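Local atomic coordinates of phage terminase large subunit (Thermus phage P7426, PDB entry 7KS4), a protein that probably drives viral DNA into empty capsids as an ATP-powered packaging motor and cuts the genome as an endonuclease, this chain being its N-terminal ATPase domain. Residues L19-H24 with K48-S53; A29-T34 with A52-V57; E79-R84 with F150-E155; G83-K88 with L108-H113. One frame throughout, in Å; residues are numbered along the deposited sequence. Where two conformers were deposited one is given.

All four contacts are largely buried; contact 3, with its centre about 6 Å from that of the chain, lies deepest and contact 4, at about 15 Å, farthest out. Contacts 1 and 2 share helix 48-62, which follows the P-loop, and Tyr21 OH of contact 1 is hydrogen-bonded to His31 NE2 of contact 2. Contacts 3 and 4 share helix 75-92 and reach strands of one mixed sheet. Chemistry follows place: an aromatic-to-helix contact beside the nucleotide in 1, a straight histidine-carboxylate bond in 2, a water bridge at the Walker B aspartate in 3, and purely apolar contacts in 4. Salt bridges from Glu50 to Arg84 and Lys88 join the two helices.

Contact 1 of 4, residues L19-H24 with K48-S53; sequences LGYKPH and KSEAAS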
loop_
_atom_site.group_PDB
_atom_site.type_symbol
_atom_site.label_atom_id
_atom_site.label_comp_id
_atom_site.label_asym_id
_atom_site.label_seq_id
_atom_site.Cartn_x
_atom_site.Cartn_y
_atom_site.Cartn_z
ATOM N N LEU A 19 3.884 -17.022 1.813
ATOM C CA LEU A 19 2.978 -16.210 2.612
ATOM C C LEU A 19 1.596 -16.823 2.782
ATOM O O LEU A 19 0.806 -16.300 3.574
ATOM C CB LEU A 19 2.830 -14.822 1.992
ATOM C CG LEU A 19 3.915 -13.815 2.355
ATOM C CD1 LEU A 19 3.716 -12.548 1.549
ATOM C CD2 LEU A 19 3.888 -13.524 3.843
ATOM N N GLY A 20 1.278 -17.906 2.079
ATOM C CA GLY A 20 -0.100 -18.356 2.046
ATOM C C GLY A 20 -0.994 -17.387 1.313
ATOM O O GLY A 20 -2.184 -17.287 1.621
ATOM N N TYR A 21 -0.445 -16.682 0.331
ATOM C CA TYR A 21 -1.111 -15.580 -0.347
ATOM C C TYR A 21 -1.374 -15.963 -1.795
ATOM O O TYR A 21 -0.459 -16.400 -2.500
ATOM C CB TYR A 21 -0.236 -14.327 -0.261
ATOM C CG TYR A 21 -0.714 -13.102 -1.017
ATOM C CD1 TYR A 21 -1.939 -12.506 -0.728
ATOM C CD2 TYR A 21 0.093 -12.505 -1.974
ATOM C CE1 TYR A 21 -2.359 -11.370 -1.402
ATOM C CE2 TYR A 21 -0.316 -11.357 -2.649
ATOM C CZ TYR A 21 -1.543 -10.799 -2.359
ATOM O OH TYR A 21 -1.958 -9.658 -3.016
ATOM N N LYS A 22 -2.620 -15.802 -2.233
ATOM C CA LYS A 22 -3.033 -16.120 -3.600
ATOM C C LYS A 22 -3.698 -14.891 -4.207
ATOM O O LYS A 22 -4.928 -14.748 -4.166
ATOM C CB LYS A 22 -3.969 -17.330 -3.628
ATOM C CG LYS A 22 -3.273 -18.670 -3.318
ATOM C CD LYS A 22 -3.634 -19.221 -1.930
ATOM C CE LYS A 22 -2.992 -20.593 -1.670
ATOM N NZ LYS A 22 -2.462 -20.763 -0.270
ATOM N N PRO A 23 -2.925 -14.003 -4.818
ATOM C CA PRO A 23 -3.481 -12.711 -5.239
ATOM C C PRO A 23 -4.514 -12.835 -6.351
ATOM O O PRO A 23 -4.494 -13.769 -7.155
ATOM C CB PRO A 23 -2.244 -11.949 -5.727
ATOM C CG PRO A 23 -1.313 -13.027 -6.173
ATOM C CD PRO A 23 -1.520 -14.157 -5.233
ATOM N N HIS A 24 -5.415 -11.851 -6.392
ATOM C CA HIS A 24 -6.369 -11.673 -7.475
ATOM C C HIS A 24 -5.728 -10.897 -8.625
ATOM O O HIS A 24 -4.601 -10.408 -8.525
ATOM C CB HIS A 24 -7.610 -10.934 -6.977
ATOM C CG HIS A 24 -8.284 -11.604 -5.822
ATOM N ND1 HIS A 24 -8.968 -10.905 -4.851
ATOM C CD2 HIS A 24 -8.375 -12.911 -5.480
ATOM C CE1 HIS A 24 -9.454 -11.753 -3.962
ATOM N NE2 HIS A 24 -9.108 -12.977 -4.320
ATOM N N LYS A 48 -6.924 -4.116 -1.356
ATOM C CA LYS A 48 -5.895 -3.092 -1.202
ATOM C C LYS A 48 -4.992 -3.383 -0.005
ATOM O O LYS A 48 -3.761 -3.367 -0.120
ATOM C CB LYS A 48 -6.581 -1.729 -1.056
ATOM C CG LYS A 48 -7.237 -1.191 -2.358
ATOM C CD LYS A 48 -8.014 0.150 -2.226
ATOM C CE LYS A 48 -9.026 0.198 -1.099
ATOM N NZ LYS A 48 -10.178 -0.699 -1.353
ATOM N N SER A 49 -5.594 -3.662 1.153
ATOM C CA SER A 49 -4.832 -3.843 2.390
ATOM C C SER A 49 -3.914 -5.050 2.300
ATOM O O SER A 49 -2.753 -4.999 2.727
ATOM C CB SER A 49 -5.772 -4.021 3.584
ATOM O OG SER A 49 -6.314 -2.799 4.043
ATOM N N GLU A 50 -4.439 -6.166 1.791
ATOM C CA GLU A 50 -3.656 -7.392 1.734
ATOM C C GLU A 50 -2.454 -7.222 0.818
ATOM O O GLU A 50 -1.329 -7.606 1.168
ATOM C CB GLU A 50 -4.528 -8.557 1.259
ATOM C CG GLU A 50 -3.941 -9.917 1.576
ATOM C CD GLU A 50 -3.976 -10.228 3.059
ATOM O OE1 GLU A 50 -4.604 -9.455 3.814
ATOM O OE2 GLU A 50 -3.375 -11.243 3.466
ATOM N N ALA A 51 -2.680 -6.661 -0.373
ATOM C CA ALA A 51 -1.597 -6.488 -1.334
ATOM C C ALA A 51 -0.516 -5.573 -0.782
ATOM O O ALA A 51 0.682 -5.841 -0.943
ATOM C CB ALA A 51 -2.150 -5.934 -2.644
ATOM N N ALA A 52 -0.915 -4.483 -0.127
ATOM C CA ALA A 52 0.076 -3.593 0.461
ATOM C C ALA A 52 0.878 -4.308 1.542
ATOM O O ALA A 52 2.093 -4.118 1.649
ATOM C CB ALA A 52 -0.603 -2.350 1.029
ATOM N N SER A 53 0.215 -5.121 2.367
ATOM C CA SER A 53 0.929 -5.816 3.433
ATOM C C SER A 53 1.952 -6.782 2.856
ATOM O O SER A 53 3.076 -6.888 3.366
ATOM C CB SER A 53 -0.061 -6.542 4.350
ATOM O OG SER A 53 -0.550 -7.741 3.764
#
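Tyr21 lays its ring against the first turn of helix 48-62, where Glu50 and Ala51 receive it. The approach is oblique: Tyr21 CE1 is 3.7 Å from Glu50 CG, and the hydroxyl end reaches Ala51, with Tyr21 OH 3.6 Å from Ala51 CA. With CG anti to the backbone N (chi1 175°), the ring reaches toward the helix. The side chains of Tyr21 and Glu50 run past one another in opposite senses. Glu50 bends at chi2 (70°), and its carboxylate plane is turned 41° from the ring. Its methylene CG does the touching at the aromatic carbons, while the carboxylate oxygens serve salt bridges to Arg84 and Lys88. On one face of the ring Pro23 N sits 4.1 Å above the plane, over the centre. Tyr21 OH is hydrogen-bonded to His31 NE2, which ties the ring to helix 25-32. Within the helix, Ser53 OG donates to Glu50 O at 2.7 Å. Close by, Lys22 O accepts a hydrogen bond from ADP N6 and Ser49 N is bonded to ADP O3B. Tyr21 and Glu50 both belong to the ADP pocket, so their contact forms part of the wall of the P-loop nucleotide site of an ASCE ATPase.

Contact 2 of 4, residues A29-T34 with A52-V57; sequences AIHRST and ASVEAV
A short and nearly straight hydrogen bond between His31 and Glu55 is the striking feature here: His31 ND1 donates to Glu55 OE2 over 2.6 Å with an N-H...O angle of 176°. The oxygen lies within 2° of the imidazole plane, and the donor meets OE2 on its anti side, 17° out of the carboxylate plane. Ring and carboxylate are almost coplanar, and the two side chains pass in opposite directions. Glu55 CG also lies at the ring edge, in its plane, 3.8 Å from His31 CE1. The Glu55 chain is bent at chi2, and OE2 is the atom that reaches ND1. Val54 adds an apolar contact, its CB standing 4.1 Å from His31 CE1 in an oblique approach.

With NE2 already held by Tyr21, both nitrogens of the imidazole are engaged, which should fix the rotation of the ring. Glu55 OE1 forms a salt bridge with Arg38, and this nearby positive charge probably favours the ionised carboxylate. The histidine-carboxylate pair thus joins the last turn of helix 25-32 to the middle of helix 48-62, with His31 and Glu55 the closest backbone positions at 7.5 Å between CA atoms. Phe16 and Leu19 of helix 13-19 lie against Val54, Leu180 of strand 178-183 touches Ile30 and Ala52, and Phe222 of strand 219-224 also packs on Ile30.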
loop_
_atom_site.group_PDB
_atom_site.type_symbol
_atom_site.label_atom_id
_atom_site.label_comp_id
_atom_site.label_asym_id
_atom_site.label_seq_id
_atom_site.Cartn_x
_atom_site.Cartn_y
_atom_site.Cartn_z
ATOM N N ALA A 29 -1.547 -7.468 -10.660
ATOM C CA ALA A 29 -1.078 -6.374 -11.503
ATOM C C ALA A 29 -0.249 -5.379 -10.699
ATOM O O ALA A 29 0.797 -4.913 -11.166
ATOM C CB ALA A 29 -2.259 -5.673 -12.167
ATOM N N ILE A 30 -0.691 -5.058 -9.481
ATOM C CA ILE A 30 0.076 -4.168 -8.610
ATOM C C ILE A 30 1.446 -4.763 -8.316
ATOM O O ILE A 30 2.468 -4.072 -8.368
ATOM C CB ILE A 30 -0.709 -3.887 -7.316
ATOM C CG1 ILE A 30 -1.959 -3.055 -7.648
ATOM C CG2 ILE A 30 0.184 -3.192 -6.265
ATOM C CD1 ILE A 30 -2.882 -2.812 -6.479
ATOM N N HIS A 31 1.486 -6.055 -7.981
ATOM C CA HIS A 31 2.752 -6.688 -7.615
ATOM C C HIS A 31 3.698 -6.785 -8.806
ATOM O O HIS A 31 4.918 -6.694 -8.637
ATOM C CB HIS A 31 2.512 -8.083 -7.038
ATOM C CG HIS A 31 1.743 -8.087 -5.758
ATOM N ND1 HIS A 31 2.063 -7.272 -4.694
ATOM C CD2 HIS A 31 0.671 -8.815 -5.365
ATOM C CE1 HIS A 31 1.218 -7.493 -3.704
ATOM N NE2 HIS A 31 0.365 -8.426 -4.085
ATOM N N ARG A 32 3.166 -7.005 -10.012
ATOM C CA ARG A 32 4.031 -7.109 -11.184
ATOM C C ARG A 32 4.581 -5.758 -11.621
ATOM O O ARG A 32 5.596 -5.713 -12.326
ATOM C CB ARG A 32 3.280 -7.753 -12.351
ATOM C CG ARG A 32 3.019 -9.239 -12.159
ATOM C CD ARG A 32 2.547 -9.891 -13.445
ATOM N NE ARG A 32 2.099 -11.265 -13.229
ATOM C CZ ARG A 32 2.876 -12.343 -13.309
ATOM N NH1 ARG A 32 4.166 -12.234 -13.607
ATOM N NH2 ARG A 32 2.357 -13.545 -13.090
ATOM N N SER A 33 3.945 -4.666 -11.215
ATOM C CA SER A 33 4.393 -3.343 -11.620
ATOM C C SER A 33 5.711 -2.989 -10.944
ATOM O O SER A 33 5.852 -3.131 -9.728
ATOM C CB SER A 33 3.340 -2.296 -11.267
ATOM O OG SER A 33 3.846 -0.992 -11.491
ATOM N N THR A 34 6.664 -2.499 -11.735
ATOM C CA THR A 34 7.933 -2.002 -11.226
ATOM C C THR A 34 7.957 -0.482 -11.074
ATOM O O THR A 34 9.018 0.086 -10.795
ATOM C CB THR A 34 9.070 -2.445 -12.148
ATOM O OG1 THR A 34 8.825 -1.953 -13.472
ATOM C CG2 THR A 34 9.168 -3.968 -12.173
ATOM N N ALA A 52 -0.915 -4.483 -0.127
ATOM C CA ALA A 52 0.076 -3.593 0.461
ATOM C C ALA A 52 0.878 -4.308 1.542
ATOM O O ALA A 52 2.093 -4.118 1.649
ATOM C CB ALA A 52 -0.603 -2.350 1.029
ATOM N N SER A 53 0.215 -5.121 2.367
ATOM C CA SER A 53 0.929 -5.816 3.433
ATOM C C SER A 53 1.952 -6.782 2.856
ATOM O O SER A 53 3.076 -6.888 3.366
ATOM C CB SER A 53 -0.061 -6.542 4.350
ATOM O OG SER A 53 -0.550 -7.741 3.764
ATOM N N VAL A 54 1.597 -7.474 1.769
ATOM C CA VAL A 54 2.540 -8.392 1.132
ATOM C C VAL A 54 3.763 -7.643 0.629
ATOM O O VAL A 54 4.894 -8.133 0.742
ATOM C CB VAL A 54 1.847 -9.163 -0.004
ATOM C CG1 VAL A 54 2.861 -9.990 -0.803
ATOM C CG2 VAL A 54 0.766 -10.069 0.581
ATOM N N GLU A 55 3.557 -6.462 0.039
ATOM C CA GLU A 55 4.685 -5.664 -0.439
ATOM C C GLU A 55 5.636 -5.322 0.698
ATOM O O GLU A 55 6.861 -5.431 0.554
ATOM C CB GLU A 55 4.177 -4.384 -1.112
ATOM C CG GLU A 55 3.437 -4.619 -2.426
ATOM C CD GLU A 55 4.371 -4.782 -3.609
ATOM O OE1 GLU A 55 5.501 -4.253 -3.562
ATOM O OE2 GLU A 55 3.978 -5.452 -4.589
ATOM N N ALA A 56 5.092 -4.906 1.841
ATOM C CA ALA A 56 5.922 -4.562 2.992
ATOM C C ALA A 56 6.689 -5.773 3.510
ATOM O O ALA A 56 7.887 -5.681 3.798
ATOM C CB ALA A 56 5.053 -3.962 4.092
ATOM N N VAL A 57 6.014 -6.919 3.642
ATOM C CA VAL A 57 6.689 -8.124 4.122
ATOM C C VAL A 57 7.882 -8.447 3.236
ATOM O O VAL A 57 8.982 -8.736 3.722
ATOM C CB VAL A 57 5.713 -9.314 4.181
ATOM C CG1 VAL A 57 6.465 -10.575 4.600
ATOM C CG2 VAL A 57 4.575 -9.047 5.146
#

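Contact 3 of 4, residues E79-R84 with F150-E155; sequences EIIFGR and FVILDE
Asp154 OD2 is gripped by two donors: a water at 2.8 Å and, from outside the two segments, the side-chain amide of Gln77. The same water accepts from Ile81 N, 3.0 Å from the water oxygen, so it bridges a backbone N-H of helix 75-92 to the carboxylate. Asp154 and Glu155 end the predicted Walker B motif, whose strand 150-153 is a central strand of the P-loop NTPase sheet. Asp154 binds magnesium in another structure of this protein; here its side chain comes within about 3 Å of the bound ion, nearest atoms compared. Glu155 is the predicted catalytic residue for ATP hydrolysis.

No direct hydrogen bond links the two segments, and the rest of the contact rests on Ile81. Its CB is directed toward the strand, and with CG1 anti to the carbonyl carbon (chi1 -70°) and chi2 extended, the terminal methyl CD1 does the touching. That methyl meets the carboxylate carbon, Ile81 CD1 to Asp154 CG being 3.7 Å, as the two side chains cross at a slant. The aspartate is thus approached by an apolar methyl as well as by the water and the amide. Ser49 of helix 48-62 lies against Ile81 as well. Two residues earlier on the strand the contact is wholly apolar, Ile81 CD1 standing 4.2 Å from Ile152 CG2.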
loop_
_atom_site.group_PDB
_atom_site.type_symbol
_atom_site.label_atom_id
_atom_site.label_comp_id
_atom_site.label_asym_id
_atom_site.label_seq_id
_atom_site.Cartn_x
_atom_site.Cartn_y
_atom_site.Cartn_z
ATOM N N GLU A 79 -3.359 0.909 11.646
ATOM C CA GLU A 79 -3.207 -0.364 12.343
ATOM C C GLU A 79 -3.647 -1.544 11.491
ATOM O O GLU A 79 -3.211 -2.672 11.745
ATOM C CB GLU A 79 -4.014 -0.364 13.645
ATOM C CG GLU A 79 -3.400 0.450 14.773
ATOM C CD GLU A 79 -4.362 0.667 15.934
ATOM O OE1 GLU A 79 -5.303 -0.144 16.092
ATOM O OE2 GLU A 79 -4.179 1.652 16.682
ATOM N N ILE A 80 -4.506 -1.317 10.499
ATOM C CA ILE A 80 -5.014 -2.426 9.697
ATOM C C ILE A 80 -3.875 -3.066 8.917
ATOM O O ILE A 80 -3.563 -4.248 9.098
ATOM C CB ILE A 80 -6.142 -1.952 8.766
ATOM C CG1 ILE A 80 -7.317 -1.435 9.598
ATOM C CG2 ILE A 80 -6.603 -3.096 7.858
ATOM C CD1 ILE A 80 -8.401 -0.777 8.784
ATOM N N ILE A 81 -3.232 -2.295 8.041
ATOM C CA ILE A 81 -2.123 -2.849 7.273
ATOM C C ILE A 81 -0.969 -3.213 8.199
ATOM O O ILE A 81 -0.359 -4.278 8.054
ATOM C CB ILE A 81 -1.692 -1.866 6.170
ATOM C CG1 ILE A 81 -2.780 -1.793 5.096
ATOM C CG2 ILE A 81 -0.356 -2.288 5.548
ATOM C CD1 ILE A 81 -2.542 -0.722 4.040
ATOM N N PHE A 82 -0.659 -2.350 9.170
ATOM C CA PHE A 82 0.435 -2.648 10.088
ATOM C C PHE A 82 0.227 -3.993 10.772
ATOM O O PHE A 82 1.149 -4.811 10.847
ATOM C CB PHE A 82 0.587 -1.546 11.133
ATOM C CG PHE A 82 1.756 -1.764 12.054
ATOM C CD1 PHE A 82 1.582 -2.374 13.288
ATOM C CD2 PHE A 82 3.032 -1.395 11.670
ATOM C CE1 PHE A 82 2.660 -2.592 14.131
ATOM C CE2 PHE A 82 4.113 -1.607 12.508
ATOM C CZ PHE A 82 3.926 -2.208 13.739
ATOM N N GLY A 83 -0.982 -4.238 11.277
ATOM C CA GLY A 83 -1.244 -5.488 11.974
ATOM C C GLY A 83 -1.114 -6.700 11.071
ATOM O O GLY A 83 -0.670 -7.767 11.500
ATOM N N ARG A 84 -1.506 -6.555 9.807
ATOM C CA ARG A 84 -1.368 -7.663 8.873
ATOM C C ARG A 84 0.092 -7.920 8.532
ATOM O O ARG A 84 0.504 -9.076 8.378
ATOM C CB ARG A 84 -2.170 -7.381 7.614
ATOM C CG ARG A 84 -3.639 -7.285 7.891
ATOM C CD ARG A 84 -4.403 -7.037 6.637
ATOM N NE ARG A 84 -5.802 -6.747 6.924
ATOM C CZ ARG A 84 -6.793 -6.953 6.070
ATOM N NH1 ARG A 84 -6.527 -7.463 4.879
ATOM N NH2 ARG A 84 -8.038 -6.659 6.413
ATOM N N PHE A 150 10.561 2.637 1.090
ATOM C CA PHE A 150 9.228 2.431 0.547
ATOM C C PHE A 150 8.210 3.040 1.495
ATOM O O PHE A 150 8.460 3.196 2.692
ATOM C CB PHE A 150 8.932 0.942 0.310
ATOM C CG PHE A 150 8.862 0.112 1.572
ATOM C CD1 PHE A 150 7.631 -0.237 2.121
ATOM C CD2 PHE A 150 10.018 -0.344 2.190
ATOM C CE1 PHE A 150 7.550 -1.013 3.273
ATOM C CE2 PHE A 150 9.943 -1.137 3.348
ATOM C CZ PHE A 150 8.706 -1.466 3.885
ATOM N N VAL A 151 7.048 3.374 0.943
ATOM C CA VAL A 151 5.962 3.924 1.743
ATOM C C VAL A 151 4.649 3.463 1.141
ATOM O O VAL A 151 4.518 3.340 -0.080
ATOM C CB VAL A 151 6.024 5.464 1.826
ATOM C CG1 VAL A 151 5.861 6.088 0.445
ATOM C CG2 VAL A 151 4.967 5.982 2.776
ATOM N N ILE A 152 3.686 3.185 2.015
ATOM C CA ILE A 152 2.318 2.878 1.623
ATOM C C ILE A 152 1.422 3.964 2.187
ATOM O O ILE A 152 1.467 4.246 3.391
ATOM C CB ILE A 152 1.882 1.493 2.136
ATOM C CG1 ILE A 152 2.796 0.411 1.563
ATOM C CG2 ILE A 152 0.415 1.233 1.779
ATOM C CD1 ILE A 152 2.910 -0.828 2.451
ATOM N N LEU A 153 0.617 4.578 1.319
ATOM C CA LEU A 153 -0.408 5.528 1.736
ATOM C C LEU A 153 -1.748 4.826 1.594
ATOM O O LEU A 153 -2.162 4.492 0.479
ATOM C CB LEU A 153 -0.381 6.813 0.909
ATOM C CG LEU A 153 0.637 7.873 1.328
ATOM C CD1 LEU A 153 2.045 7.417 1.038
ATOM C CD2 LEU A 153 0.345 9.198 0.629
ATOM N N ASP A 154 -2.410 4.595 2.720
ATOM C CA ASP A 154 -3.714 3.947 2.747
ATOM C C ASP A 154 -4.794 5.014 2.865
ATOM O O ASP A 154 -4.622 6.003 3.581
ATOM C CB ASP A 154 -3.804 2.964 3.912
ATOM C CG ASP A 154 -5.023 2.063 3.828
ATOM O OD1 ASP A 154 -5.536 1.839 2.713
ATOM O OD2 ASP A 154 -5.457 1.571 4.883
ATOM N N GLU A 155 -5.899 4.815 2.153
ATOM C CA GLU A 155 -6.927 5.848 1.985
ATOM C C GLU A 155 -6.284 7.208 1.716
ATOM O O GLU A 155 -6.578 8.226 2.355
ATOM C CB GLU A 155 -7.869 5.891 3.185
ATOM C CG GLU A 155 -9.033 4.899 3.053
ATOM C CD GLU A 155 -9.848 5.124 1.775
ATOM O OE1 GLU A 155 -10.514 6.177 1.655
ATOM O OE2 GLU A 155 -9.793 4.262 0.875
HETATM O O HOH W 1 -3.932 0.391 6.854
#

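Contact 4 of 4, residues G83-K88 with L108-H113; sequences GRVVEK and LRLLVH
The helical segment 83-88 and residues 109-113 of strand 109-115 come nearest at Val86 and Leu110, whose CA atoms are 7.1 Å apart, and no hydrogen bond crosses between the segments. The contact is carried by one methyl of Leu110. With CG anti to the backbone N (chi1 179°) and chi2 at 65°, the leucine directs CD2 at the helix, where two consecutive valines meet it. Val85 CG1 is the closer, 3.8 Å from Leu110 CD2, and these two side chains meet at an oblique angle. The second valine offers its backbone as well as its side chain: Leu110 CD2 is 4.1 Å from Val86 CA and 4.2 Å from Val86 CG2. The methyl therefore sits against the helix surface itself between the two branched side chains.

Helix 75-92 here packs on the antiparallel end of the mixed sheet, where strand 109-115 runs between strands 99-104 and 126-136. A G1 beta bulge opens strand 109-115, with Leu108 and Arg109 both facing Gln104. The neighbouring strands extend the apolar layer, Val101 touching Leu110, Leu103 touching Val86 and Phe132 touching Val85. Toward the nucleotide, the helix carries different chemistry: Arg84, the residue just before Val85, touches ADP. Val85 itself stands about 12 Å from the ADP, measured from the nearest atoms of its side chain.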
loop_
_atom_site.group_PDB
_atom_site.type_symbol
_atom_site.label_atom_id
_atom_site.label_comp_id
_atom_site.label_asym_id
_atom_site.label_seq_id
_atom_site.Cartn_x
_atom_site.Cartn_y
_atom_site.Cartn_z
ATOM N N GLY A 83 -0.982 -4.238 11.277
ATOM C CA GLY A 83 -1.244 -5.488 11.974
ATOM C C GLY A 83 -1.114 -6.700 11.071
ATOM O O GLY A 83 -0.670 -7.767 11.500
ATOM N N ARG A 84 -1.506 -6.555 9.807
ATOM C CA ARG A 84 -1.368 -7.663 8.873
ATOM C C ARG A 84 0.092 -7.920 8.532
ATOM O O ARG A 84 0.504 -9.076 8.378
ATOM C CB ARG A 84 -2.170 -7.381 7.614
ATOM C CG ARG A 84 -3.639 -7.285 7.891
ATOM C CD ARG A 84 -4.403 -7.037 6.637
ATOM N NE ARG A 84 -5.802 -6.747 6.924
ATOM C CZ ARG A 84 -6.793 -6.953 6.070
ATOM N NH1 ARG A 84 -6.527 -7.463 4.879
ATOM N NH2 ARG A 84 -8.038 -6.659 6.413
ATOM N N VAL A 85 0.892 -6.860 8.412
ATOM C CA VAL A 85 2.323 -7.050 8.195
ATOM C C VAL A 85 2.935 -7.790 9.378
ATOM O O VAL A 85 3.748 -8.702 9.204
ATOM C CB VAL A 85 3.012 -5.695 7.949
ATOM C CG1 VAL A 85 4.515 -5.869 7.832
ATOM C CG2 VAL A 85 2.463 -5.041 6.670
ATOM N N VAL A 86 2.543 -7.412 10.597
ATOM C CA VAL A 86 3.059 -8.073 11.795
ATOM C C VAL A 86 2.815 -9.577 11.725
ATOM O O VAL A 86 3.751 -10.377 11.837
ATOM C CB VAL A 86 2.434 -7.466 13.063
ATOM C CG1 VAL A 86 2.816 -8.286 14.297
ATOM C CG2 VAL A 86 2.889 -6.023 13.236
ATOM N N GLU A 87 1.551 -9.986 11.563
ATOM C CA GLU A 87 1.245 -11.418 11.526
ATOM C C GLU A 87 2.114 -12.130 10.499
ATOM O O GLU A 87 2.717 -13.173 10.786
ATOM C CB GLU A 87 -0.237 -11.656 11.210
ATOM C CG GLU A 87 -0.679 -13.129 11.331
ATOM C CD GLU A 87 -0.321 -13.980 10.112
ATOM O OE1 GLU A 87 -0.304 -13.436 8.986
ATOM O OE2 GLU A 87 -0.058 -15.195 10.283
ATOM N N LYS A 88 2.183 -11.574 9.286
ATOM C CA LYS A 88 2.915 -12.229 8.208
ATOM C C LYS A 88 4.407 -12.280 8.503
ATOM O O LYS A 88 5.058 -13.299 8.246
ATOM C CB LYS A 88 2.659 -11.503 6.886
ATOM C CG LYS A 88 1.211 -11.552 6.439
ATOM C CD LYS A 88 0.988 -10.765 5.152
ATOM C CE LYS A 88 -0.318 -11.164 4.488
ATOM N NZ LYS A 88 -1.454 -11.135 5.435
ATOM N N LEU A 108 3.598 1.170 17.091
ATOM C CA LEU A 108 3.477 0.711 15.708
ATOM C C LEU A 108 4.847 0.656 15.038
ATOM O O LEU A 108 5.096 1.266 13.998
ATOM C CB LEU A 108 2.523 1.599 14.907
ATOM C CG LEU A 108 1.062 1.688 15.359
ATOM C CD1 LEU A 108 0.283 2.543 14.380
ATOM C CD2 LEU A 108 0.420 0.309 15.498
ATOM N N ARG A 109 5.749 -0.096 15.668
ATOM C CA ARG A 109 7.118 -0.236 15.193
ATOM C C ARG A 109 7.457 -1.717 15.101
ATOM O O ARG A 109 7.374 -2.442 16.099
ATOM C CB ARG A 109 8.101 0.486 16.114
ATOM C CG ARG A 109 9.445 0.774 15.467
ATOM C CD ARG A 109 10.450 1.288 16.480
ATOM N NE ARG A 109 11.733 1.605 15.862
ATOM C CZ ARG A 109 12.886 1.686 16.519
ATOM N NH1 ARG A 109 12.933 1.464 17.827
ATOM N NH2 ARG A 109 14.000 1.981 15.862
ATOM N N LEU A 110 7.835 -2.157 13.907
ATOM C CA LEU A 110 8.186 -3.543 13.645
ATOM C C LEU A 110 9.615 -3.590 13.126
ATOM O O LEU A 110 9.963 -2.866 12.187
ATOM C CB LEU A 110 7.213 -4.157 12.635
ATOM C CG LEU A 110 7.452 -5.606 12.213
ATOM C CD1 LEU A 110 7.273 -6.569 13.371
ATOM C CD2 LEU A 110 6.523 -5.960 11.053
ATOM N N LEU A 111 10.437 -4.438 13.736
ATOM C CA LEU A 111 11.842 -4.585 13.379
ATOM C C LEU A 111 12.120 -6.025 12.969
ATOM O O LEU A 111 11.706 -6.962 13.658
ATOM C CB LEU A 111 12.750 -4.202 14.555
ATOM C CG LEU A 111 12.587 -2.778 15.088
ATOM C CD1 LEU A 111 13.491 -2.571 16.287
ATOM C CD2 LEU A 111 12.891 -1.761 14.011
ATOM N N VAL A 112 12.830 -6.200 11.862
ATOM C CA VAL A 112 13.306 -7.513 11.444
ATOM C C VAL A 112 14.829 -7.462 11.484
ATOM O O VAL A 112 15.468 -6.880 10.600
ATOM C CB VAL A 112 12.794 -7.908 10.054
ATOM C CG1 VAL A 112 13.276 -9.298 9.701
ATOM C CG2 VAL A 112 11.272 -7.838 10.004
ATOM N N HIS A 113 15.418 -8.070 12.508
ATOM C CA HIS A 113 16.867 -8.097 12.642
ATOM C C HIS A 113 17.438 -9.229 11.797
ATOM O O HIS A 113 16.960 -10.364 11.869
ATOM C CB HIS A 113 17.263 -8.281 14.108
ATOM C CG HIS A 113 16.729 -7.219 15.019
ATOM N ND1 HIS A 113 17.132 -5.904 14.944
ATOM C CD2 HIS A 113 15.832 -7.282 16.032
ATOM C CE1 HIS A 113 16.501 -5.199 15.867
ATOM N NE2 HIS A 113 15.708 -6.012 16.542
#